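Local coordinates for protein catalase (Pseudomonas syringae, PDB 1M7S) that decomposes hydrogen peroxide into water and oxygen with the help of heme, protecting the cell from the toxic effects of peroxide, at residues A[239-244]-A[249-254]; A[110-115]-A[210-215]; A[460-465]-A[470-475]; A[171-176]-A[413-418]. One frame throughout, in Å; residues are numbered along the deposited sequence.

Interaction 1: residues A[239-244]-A[249-254]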
# COMPACT_ATOMS: atom_id res chain seq x y z
N ASN A 239 -21.81 23.69 -2.40
CA ASN A 239 -21.97 25.11 -2.08
C ASN A 239 -23.28 25.38 -1.34
O ASN A 239 -23.30 26.16 -0.38
CB ASN A 239 -21.98 25.93 -3.38
CG ASN A 239 -20.58 26.47 -3.65
OD1 ASN A 239 -20.02 27.09 -2.73
ND2 ASN A 239 -20.14 26.25 -4.87
N ASP A 240 -24.37 24.83 -1.84
CA ASP A 240 -25.70 24.98 -1.25
C ASP A 240 -25.73 24.49 0.20
O ASP A 240 -26.32 25.14 1.07
CB ASP A 240 -26.73 24.18 -2.05
CG ASP A 240 -28.11 24.16 -1.36
OD1 ASP A 240 -28.45 23.13 -0.74
OD2 ASP A 240 -28.81 25.18 -1.48
N LEU A 241 -25.11 23.34 0.48
CA LEU A 241 -25.15 22.76 1.81
C LEU A 241 -24.22 23.47 2.77
O LEU A 241 -24.66 23.83 3.88
CB LEU A 241 -24.86 21.26 1.78
CG LEU A 241 -24.83 20.52 3.12
CD1 LEU A 241 -26.22 20.69 3.79
CD2 LEU A 241 -24.51 19.05 2.91
N VAL A 242 -22.95 23.67 2.39
CA VAL A 242 -21.99 24.32 3.26
C VAL A 242 -22.45 25.76 3.53
O VAL A 242 -22.46 26.18 4.70
CB VAL A 242 -20.58 24.24 2.66
CG1 VAL A 242 -19.60 25.12 3.44
CG2 VAL A 242 -20.18 22.77 2.52
N GLY A 243 -22.96 26.41 2.52
CA GLY A 243 -23.55 27.73 2.56
C GLY A 243 -24.67 27.86 3.58
O GLY A 243 -24.64 28.80 4.41
N ALA A 244 -25.65 26.96 3.50
CA ALA A 244 -26.79 26.98 4.41
C ALA A 244 -26.34 26.83 5.84
O ALA A 244 -26.81 27.56 6.72
CB ALA A 244 -27.75 25.85 4.03
N ASP A 249 -28.99 28.13 8.73
CA ASP A 249 -30.19 27.52 8.18
C ASP A 249 -30.06 26.00 8.05
O ASP A 249 -29.86 25.42 6.96
CB ASP A 249 -30.47 28.15 6.81
CG ASP A 249 -31.83 27.74 6.30
OD1 ASP A 249 -32.67 27.33 7.14
OD2 ASP A 249 -32.09 27.80 5.08
N PHE A 250 -30.09 25.35 9.21
CA PHE A 250 -29.82 23.92 9.30
C PHE A 250 -30.93 23.06 8.74
O PHE A 250 -32.10 23.06 9.14
CB PHE A 250 -29.55 23.59 10.76
CG PHE A 250 -28.53 24.45 11.43
CD1 PHE A 250 -28.72 24.88 12.73
CD2 PHE A 250 -27.36 24.84 10.78
CE1 PHE A 250 -27.76 25.68 13.36
CE2 PHE A 250 -26.41 25.63 11.38
CZ PHE A 250 -26.61 26.03 12.68
N PRO A 251 -30.56 22.23 7.76
CA PRO A 251 -31.52 21.31 7.14
C PRO A 251 -31.88 20.20 8.10
O PRO A 251 -31.08 19.71 8.91
CB PRO A 251 -30.81 20.73 5.89
CG PRO A 251 -29.37 20.79 6.34
CD PRO A 251 -29.22 22.04 7.20
N LYS A 252 -33.16 19.81 8.04
CA LYS A 252 -33.67 18.71 8.84
C LYS A 252 -34.46 17.67 8.06
O LYS A 252 -35.13 17.92 7.06
CB LYS A 252 -34.67 19.28 9.88
CG LYS A 252 -33.90 20.05 10.96
CD LYS A 252 -34.84 21.00 11.74
CE LYS A 252 -36.22 20.52 11.95
NZ LYS A 252 -37.28 21.00 11.03
N TRP A 253 -34.44 16.44 8.64
CA TRP A 253 -35.20 15.36 8.06
C TRP A 253 -35.87 14.53 9.19
O TRP A 253 -35.28 14.26 10.21
CB TRP A 253 -34.30 14.40 7.30
CG TRP A 253 -33.75 14.87 5.99
CD1 TRP A 253 -34.19 14.55 4.74
CD2 TRP A 253 -32.63 15.72 5.84
NE1 TRP A 253 -33.40 15.20 3.79
CE2 TRP A 253 -32.41 15.90 4.46
CE3 TRP A 253 -31.73 16.33 6.75
CZ2 TRP A 253 -31.37 16.68 3.97
CZ3 TRP A 253 -30.72 17.14 6.26
CH2 TRP A 253 -30.52 17.30 4.85
N ASP A 254 -37.14 14.22 9.01
CA ASP A 254 -37.88 13.34 9.91
C ASP A 254 -37.63 11.90 9.44
O ASP A 254 -37.68 11.65 8.22
CB ASP A 254 -39.37 13.63 9.90
CG ASP A 254 -39.73 14.77 10.89
OD1 ASP A 254 -38.89 15.11 11.74
OD2 ASP A 254 -40.85 15.30 10.77
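With CG of L241 swung anti to the backbone N (chi1 179°) and chi2 at 59°, the leucine extends from its helix until CD1 rests on CG of P251, 4.1 Å away. The two side chains cross nearly at right angles, and one methyl does the touching. The backbone of D249 sets its CB 3.7 Å from O of A244. The polar tie is made by the backbone: N of D249 donates to O of A244 over 3.0 Å, a noticeably bent bond (139° at the hydrogen) whose donor stands off the carbonyl plane. In return CB of A244 lies 3.6 Å from O of D249, so the alanine methyl and the aspartate carbonyl pack side by side. R186 joins D240 in a salt bridge and gives D249 a long, weak ion pair, while L241 also packs on T56 and V58 of strand 55-64. A bond reaching five residues on from a helical carbonyl, followed by a proline that leads into a strand paired on both sides, makes this a helix-to-strand connection, here from helix 236-246 into strand 252-260 of the catalase beta-barrel.

Interaction 2: residues A[110-115]-A[210-215]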
# COMPACT_ATOMS: atom_id res chain seq x y z
N THR A 110 -25.50 8.01 6.71
CA THR A 110 -25.52 8.59 8.08
C THR A 110 -24.79 7.65 9.02
O THR A 110 -25.14 6.46 9.08
CB THR A 110 -26.97 8.75 8.55
OG1 THR A 110 -27.69 9.59 7.65
CG2 THR A 110 -27.03 9.41 9.96
N LYS A 111 -23.72 8.11 9.67
CA LYS A 111 -23.02 7.37 10.69
C LYS A 111 -23.61 7.83 12.06
O LYS A 111 -23.46 9.01 12.36
CB LYS A 111 -21.53 7.70 10.66
CG LYS A 111 -20.71 7.02 11.74
CD LYS A 111 -19.19 7.14 11.57
CE LYS A 111 -18.71 6.40 10.31
NZ LYS A 111 -19.02 4.94 10.35
N PHE A 112 -24.26 6.90 12.74
CA PHE A 112 -24.83 7.32 14.05
C PHE A 112 -23.88 6.87 15.14
O PHE A 112 -23.53 5.69 15.19
CB PHE A 112 -26.14 6.59 14.29
CG PHE A 112 -27.33 6.94 13.47
CD1 PHE A 112 -27.53 6.36 12.21
CD2 PHE A 112 -28.29 7.83 13.92
CE1 PHE A 112 -28.67 6.63 11.48
CE2 PHE A 112 -29.41 8.11 13.18
CZ PHE A 112 -29.64 7.51 11.94
N TYR A 113 -23.34 7.76 15.96
CA TYR A 113 -22.36 7.36 16.96
C TYR A 113 -23.16 7.00 18.24
O TYR A 113 -23.19 7.85 19.13
CB TYR A 113 -21.38 8.47 17.23
CG TYR A 113 -20.50 8.92 16.05
CD1 TYR A 113 -19.30 8.32 15.81
CD2 TYR A 113 -20.92 9.95 15.25
CE1 TYR A 113 -18.48 8.74 14.75
CE2 TYR A 113 -20.12 10.43 14.19
CZ TYR A 113 -18.92 9.80 13.97
OH TYR A 113 -18.12 10.25 12.93
N THR A 114 -23.82 5.86 18.18
CA THR A 114 -24.75 5.49 19.27
C THR A 114 -24.02 5.02 20.51
O THR A 114 -22.85 4.66 20.56
CB THR A 114 -25.80 4.41 18.93
OG1 THR A 114 -25.27 3.11 19.17
CG2 THR A 114 -26.26 4.54 17.47
N ALA A 115 -24.85 4.95 21.56
CA ALA A 115 -24.34 4.47 22.86
C ALA A 115 -24.10 2.99 22.88
O ALA A 115 -23.58 2.49 23.90
CB ALA A 115 -25.46 4.85 23.88
N PHE A 210 -36.58 2.31 5.99
CA PHE A 210 -36.32 3.63 6.56
C PHE A 210 -36.39 4.73 5.50
O PHE A 210 -35.90 4.56 4.37
CB PHE A 210 -34.88 3.71 7.11
CG PHE A 210 -34.63 2.82 8.29
CD1 PHE A 210 -35.02 3.22 9.58
CD2 PHE A 210 -34.00 1.60 8.17
CE1 PHE A 210 -34.80 2.41 10.67
CE2 PHE A 210 -33.75 0.80 9.25
CZ PHE A 210 -34.15 1.19 10.53
N HIS A 211 -36.95 5.87 5.84
CA HIS A 211 -37.19 6.99 4.96
C HIS A 211 -36.90 8.30 5.69
O HIS A 211 -37.60 8.58 6.69
CB HIS A 211 -38.66 6.98 4.49
CG HIS A 211 -39.12 8.17 3.69
ND1 HIS A 211 -40.37 8.75 3.90
CD2 HIS A 211 -38.54 8.91 2.73
CE1 HIS A 211 -40.50 9.80 3.08
NE2 HIS A 211 -39.41 9.92 2.34
N TRP A 212 -35.97 9.05 5.12
CA TRP A 212 -35.69 10.38 5.66
C TRP A 212 -36.55 11.35 4.85
O TRP A 212 -36.33 11.53 3.65
CB TRP A 212 -34.23 10.81 5.48
CG TRP A 212 -33.19 10.12 6.26
CD1 TRP A 212 -32.22 9.29 5.74
CD2 TRP A 212 -32.90 10.21 7.67
NE1 TRP A 212 -31.39 8.87 6.73
CE2 TRP A 212 -31.77 9.43 7.93
CE3 TRP A 212 -33.51 10.89 8.73
CZ2 TRP A 212 -31.19 9.28 9.18
CZ3 TRP A 212 -32.95 10.75 9.99
CH2 TRP A 212 -31.80 9.94 10.25
N LYS A 213 -37.53 11.99 5.50
CA LYS A 213 -38.40 12.93 4.82
C LYS A 213 -37.86 14.35 4.98
O LYS A 213 -37.75 14.84 6.12
CB LYS A 213 -39.85 12.88 5.33
CG LYS A 213 -40.73 13.87 4.56
CD LYS A 213 -42.19 13.47 4.57
CE LYS A 213 -42.98 14.58 3.84
NZ LYS A 213 -42.94 14.37 2.36
N SER A 214 -37.49 14.96 3.85
CA SER A 214 -36.98 16.32 3.91
C SER A 214 -37.99 17.35 4.44
O SER A 214 -39.11 17.43 3.92
CB SER A 214 -36.58 16.81 2.49
OG SER A 214 -36.13 18.16 2.64
N LEU A 215 -37.60 18.09 5.45
CA LEU A 215 -38.44 19.13 6.03
C LEU A 215 -38.27 20.42 5.26
O LEU A 215 -39.01 21.38 5.50
CB LEU A 215 -38.23 19.31 7.54
CG LEU A 215 -38.49 17.98 8.32
CD1 LEU A 215 -38.38 18.22 9.82
CD2 LEU A 215 -39.84 17.37 7.97
O HOH W 1 -28.88 7.76 5.84
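W212 reaches across the barrel interior to T110 and F112, and its side chain can be followed atom by atom. CB leaves the backbone toward the facing strand, and chi1 of -69° sets CG anti to the carbonyl carbon, which carries the indole toward strand 107-114. At the pyrrole side, NE1 gives its hydrogen to a water 2.9 Å away; the same water accepts the hydroxyl hydrogen of T110, whose OG1 lies 2.8 Å from it. NE1 and OG1 themselves are 3.9 Å apart, so water rather than a direct bond joins them. Further along, CZ2 comes 3.8 Å from OG1 of T110 and 3.6 Å from CZ of F112. At the far end CH2 is 3.7 Å from that same CZ. The phenyl tip therefore sits at the edge of the indole, near its plane, straddling the CZ2–CH2 bond. The phenylalanine is in turn backed by its own strand, where CG2 of T110 stands 3.6 Å above one face of the ring, toward its rim. L121 packs against both aromatic side chains, and L255 against the tryptophan. The predicted active-site residue N124 is about 9 Å from W212, side chain to side chain. Chemically, both protein groups act as donors here: the bridging water accepts from the indole N-H and from the threonine O-H, which could not pair with each other while both donate, and the benzo edge meets the phenyl tip with OG1 of T110 also close to CZ2.

Interaction 3: residues A[460-465]-A[470-475]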
# COMPACT_ATOMS: atom_id res chain seq x y z
N TYR A 460 -45.54 5.99 -22.09
CA TYR A 460 -44.07 6.16 -21.78
C TYR A 460 -43.25 5.58 -22.91
O TYR A 460 -42.39 6.27 -23.45
CB TYR A 460 -43.87 5.42 -20.48
CG TYR A 460 -42.51 5.51 -19.81
CD1 TYR A 460 -41.54 6.42 -20.15
CD2 TYR A 460 -42.30 4.66 -18.73
CE1 TYR A 460 -40.32 6.42 -19.51
CE2 TYR A 460 -41.08 4.70 -18.03
CZ TYR A 460 -40.12 5.56 -18.45
OH TYR A 460 -38.87 5.62 -17.82
N GLY A 461 -43.44 4.29 -23.20
CA GLY A 461 -42.69 3.60 -24.23
C GLY A 461 -42.84 4.19 -25.64
O GLY A 461 -41.87 4.38 -26.37
N THR A 462 -44.05 4.60 -26.02
CA THR A 462 -44.23 5.24 -27.33
C THR A 462 -43.48 6.55 -27.44
O THR A 462 -42.88 6.86 -28.46
CB THR A 462 -45.74 5.50 -27.58
OG1 THR A 462 -46.37 4.22 -27.62
CG2 THR A 462 -45.94 6.29 -28.88
N ARG A 463 -43.50 7.39 -26.40
CA ARG A 463 -42.85 8.71 -26.51
C ARG A 463 -41.35 8.52 -26.47
O ARG A 463 -40.66 9.22 -27.20
CB ARG A 463 -43.33 9.63 -25.40
CG ARG A 463 -44.85 9.92 -25.47
CD ARG A 463 -45.26 10.74 -24.23
NE ARG A 463 -44.73 12.09 -24.27
CZ ARG A 463 -44.87 13.07 -23.38
NH1 ARG A 463 -45.58 12.88 -22.27
NH2 ARG A 463 -44.30 14.26 -23.59
N VAL A 464 -40.84 7.69 -25.55
CA VAL A 464 -39.36 7.54 -25.56
C VAL A 464 -38.93 6.88 -26.87
O VAL A 464 -37.91 7.29 -27.40
CB VAL A 464 -38.87 6.66 -24.41
CG1 VAL A 464 -37.36 6.52 -24.43
CG2 VAL A 464 -39.36 7.35 -23.13
N ALA A 465 -39.71 5.95 -27.42
CA ALA A 465 -39.39 5.37 -28.73
C ALA A 465 -39.28 6.42 -29.84
O ALA A 465 -38.48 6.24 -30.78
CB ALA A 465 -40.45 4.35 -29.11
N GLY A 470 -36.58 4.42 -32.05
CA GLY A 470 -36.72 2.97 -32.05
C GLY A 470 -37.85 2.61 -33.00
O GLY A 470 -38.48 3.51 -33.56
N ASP A 471 -38.09 1.33 -33.22
CA ASP A 471 -39.10 0.82 -34.15
C ASP A 471 -40.33 0.44 -33.35
O ASP A 471 -40.29 -0.63 -32.74
CB ASP A 471 -38.46 -0.39 -34.83
CG ASP A 471 -39.41 -1.22 -35.67
OD1 ASP A 471 -39.05 -2.35 -36.10
OD2 ASP A 471 -40.55 -0.75 -35.90
N LEU A 472 -41.36 1.27 -33.31
CA LEU A 472 -42.54 1.04 -32.52
C LEU A 472 -43.24 -0.29 -32.70
O LEU A 472 -43.63 -0.95 -31.71
CB LEU A 472 -43.54 2.20 -32.69
CG LEU A 472 -44.75 2.17 -31.74
CD1 LEU A 472 -44.28 2.26 -30.27
CD2 LEU A 472 -45.72 3.30 -32.05
N SER A 473 -43.38 -0.76 -33.94
CA SER A 473 -44.03 -2.05 -34.16
C SER A 473 -43.22 -3.17 -33.51
O SER A 473 -43.80 -4.09 -32.92
CB SER A 473 -44.26 -2.26 -35.67
OG SER A 473 -43.01 -2.58 -36.27
N LYS A 474 -41.90 -3.13 -33.54
CA LYS A 474 -41.07 -4.13 -32.88
C LYS A 474 -41.19 -3.96 -31.35
O LYS A 474 -41.31 -4.96 -30.62
CB LYS A 474 -39.61 -4.03 -33.29
CG LYS A 474 -38.68 -5.02 -32.62
CD LYS A 474 -38.78 -6.42 -33.20
CE LYS A 474 -37.81 -7.35 -32.49
NZ LYS A 474 -38.25 -8.76 -32.37
N VAL A 475 -41.25 -2.68 -30.93
CA VAL A 475 -41.43 -2.46 -29.47
C VAL A 475 -42.72 -3.10 -29.00
O VAL A 475 -42.78 -3.76 -27.95
CB VAL A 475 -41.44 -0.96 -29.17
CG1 VAL A 475 -41.82 -0.61 -27.74
CG2 VAL A 475 -40.07 -0.38 -29.52
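The carbonyl oxygen of A465 accepts the backbone N-H of G470, with O and N 2.9 Å apart and an angle of 158° at the hydrogen. The donor approaches in the carbonyl plane, so the bond is well formed even though it reaches five residues on, one further than an alpha-helical bond. It closes the helix-to-helix turn between helix 458-467 and helix 472-480, the last helix of the chain, in the C-terminal helical region. Beside this bond the side chains meet through T462 and L472. The leucine has its CG anti to the backbone N (chi1 -171°), which projects CD1 at the first helix; there it lies 3.9 Å from OG1 and 4.2 Å from CA of T462, crossing the threonine side chain at a slant. This is van der Waals contact, since the hydroxyl is bonded back to the carbonyl of P458 in its own helix. A465 adds its methyl to the same interface, and V475 is directed toward the first helix without touching it. Both V464 and V475 pack on L450 of helix 443-456, which gives the two helices a shared neighbour. At the start of the second helix, D471 occupies the N-cap position. Its OD2 accepts the hydroxyl of S473 on the syn side, OG to OD2 3.1 Å, and its backbone N is held by OD1 of N447. The polar work is thus divided between a main-chain bond at the turn and an aspartate at a helix N-terminus, where a negative carboxylate would be expected to suit the helix dipole, while L472 and A465 supply the apolar side of the seam.

Interaction 4: residues A[171-176]-A[413-418]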
# COMPACT_ATOMS: atom_id res chain seq x y z
N THR A 171 -36.10 1.99 -11.47
CA THR A 171 -35.06 2.95 -11.08
C THR A 171 -34.49 3.74 -12.24
O THR A 171 -34.10 4.91 -12.07
CB THR A 171 -33.99 2.32 -10.17
OG1 THR A 171 -34.77 1.65 -9.13
CG2 THR A 171 -33.08 3.34 -9.54
N LEU A 172 -34.41 3.22 -13.47
CA LEU A 172 -34.04 4.03 -14.61
C LEU A 172 -35.08 5.12 -14.86
O LEU A 172 -34.75 6.22 -15.31
CB LEU A 172 -33.94 3.16 -15.89
CG LEU A 172 -32.71 2.24 -15.83
CD1 LEU A 172 -32.87 1.21 -16.94
CD2 LEU A 172 -31.47 3.12 -15.98
N THR A 173 -36.33 4.88 -14.53
CA THR A 173 -37.39 5.91 -14.66
C THR A 173 -37.10 7.01 -13.67
O THR A 173 -37.11 8.20 -14.06
CB THR A 173 -38.76 5.25 -14.35
OG1 THR A 173 -38.97 4.30 -15.40
CG2 THR A 173 -39.95 6.20 -14.32
N LEU A 174 -36.68 6.70 -12.44
CA LEU A 174 -36.30 7.78 -11.54
C LEU A 174 -35.07 8.56 -12.03
O LEU A 174 -34.96 9.78 -12.03
CB LEU A 174 -35.87 7.19 -10.15
CG LEU A 174 -37.00 6.63 -9.30
CD1 LEU A 174 -36.40 5.99 -8.03
CD2 LEU A 174 -38.02 7.69 -8.85
N LEU A 175 -34.07 7.80 -12.49
CA LEU A 175 -32.80 8.37 -12.96
C LEU A 175 -32.98 9.41 -14.07
O LEU A 175 -32.34 10.47 -13.99
CB LEU A 175 -31.83 7.27 -13.45
CG LEU A 175 -30.49 7.85 -14.02
CD1 LEU A 175 -29.64 8.46 -12.90
CD2 LEU A 175 -29.72 6.72 -14.70
N TYR A 176 -33.84 9.13 -15.04
CA TYR A 176 -34.02 10.01 -16.19
C TYR A 176 -35.11 11.04 -15.94
O TYR A 176 -35.31 11.94 -16.75
CB TYR A 176 -34.29 9.21 -17.51
CG TYR A 176 -32.95 8.61 -17.93
CD1 TYR A 176 -32.69 7.26 -17.72
CD2 TYR A 176 -31.98 9.45 -18.51
CE1 TYR A 176 -31.44 6.75 -18.10
CE2 TYR A 176 -30.75 8.92 -18.88
CZ TYR A 176 -30.50 7.58 -18.66
OH TYR A 176 -29.27 7.04 -18.99
N LYS A 413 -44.71 -3.07 -13.12
CA LYS A 413 -45.88 -2.42 -12.53
C LYS A 413 -45.62 -1.13 -11.80
O LYS A 413 -46.19 -0.06 -12.04
CB LYS A 413 -46.62 -3.40 -11.57
CG LYS A 413 -47.91 -2.78 -11.01
CD LYS A 413 -48.51 -3.62 -9.91
CE LYS A 413 -49.96 -3.21 -9.60
NZ LYS A 413 -50.72 -4.47 -9.30
N GLN A 414 -44.58 -1.16 -10.94
CA GLN A 414 -44.23 -0.00 -10.12
C GLN A 414 -43.65 1.11 -10.98
O GLN A 414 -43.83 2.30 -10.69
CB GLN A 414 -43.32 -0.44 -8.97
CG GLN A 414 -44.14 -0.93 -7.76
CD GLN A 414 -43.28 -1.14 -6.52
OE1 GLN A 414 -42.17 -0.59 -6.50
NE2 GLN A 414 -43.78 -1.91 -5.53
N ALA A 415 -42.97 0.71 -12.06
CA ALA A 415 -42.39 1.70 -12.97
C ALA A 415 -43.52 2.44 -13.68
O ALA A 415 -43.41 3.64 -13.90
CB ALA A 415 -41.55 0.98 -14.03
N GLY A 416 -44.56 1.71 -14.11
CA GLY A 416 -45.75 2.36 -14.70
C GLY A 416 -46.46 3.25 -13.68
O GLY A 416 -46.91 4.38 -14.00
N ASP A 417 -46.64 2.79 -12.46
CA ASP A 417 -47.22 3.57 -11.38
C ASP A 417 -46.51 4.89 -11.23
O ASP A 417 -47.09 5.96 -11.22
CB ASP A 417 -47.21 2.80 -10.05
CG ASP A 417 -48.21 1.67 -10.09
OD1 ASP A 417 -49.13 1.71 -10.93
OD2 ASP A 417 -48.10 0.71 -9.30
N LEU A 418 -45.16 4.84 -11.16
CA LEU A 418 -44.32 6.03 -11.08
C LEU A 418 -44.49 6.99 -12.24
O LEU A 418 -44.78 8.20 -12.01
CB LEU A 418 -42.87 5.55 -10.92
CG LEU A 418 -41.81 6.57 -10.62
CD1 LEU A 418 -42.14 7.28 -9.31
CD2 LEU A 418 -40.45 5.85 -10.47
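This helix-to-helix contact joins the heme-containing part of the catalase fold to its C-terminal helical domain: helix 169-176 lies alongside the start of helix 413-421. The local axes approach to 9.6 Å, and the helices run in roughly the same direction, 28° apart. The backbones come nearest at T173 and A415, with CA atoms 6.8 Å apart, where the second helix carries only an alanine methyl; its CB is 4.4 Å from OG1 of T173. L418 carries most of the apolar contact. Its CG is anti to the backbone N (chi1 -172°), sending the isobutyl group toward the first helix, where it slides past T173 from the opposite direction: CD2 comes 3.9 Å from CG2 of the threonine. L174 meets the same group crosswise, nearly at a right angle. The threonine hydroxyl bonds to the carbonyl of T169 and to the hydroxyl of Y460, and the methyl CG2 is what meets the leucine. On its other contacts L174 packs on F126 and P127, and its side chain lies about 9 Å from that of N124, predicted to be an active-site residue, and about 11 Å from heme. Packing is tightest between the leucine methyls, where CD2 of L174 and CD2 of L418 are 3.5 Å apart, shorter than usual for two carbons.

Overall arrangement
Interactions 1 and 2 both reach the antiparallel barrel sheet, where strands 252-260 and 205-214 are neighbours; their centres are 15 Å apart, and backbone bonds between D254 and K213 and between K252 and L215 connect them. Interactions 3 and 4 belong to the helical side, with centres 16 Å apart, in contact through a hydroxyl pair. The two groups are well separated: interactions 1 and 3 have centres 42 Å apart. Along the chain, interaction 2 closes before interaction 1 opens, interaction 1 is nested inside the loop closed by interaction 4, interactions 2 and 4 cross, their segments alternating, and interaction 3 follows last. Interaction 4 is thus one of the contacts that join barrel region and C-terminal helices.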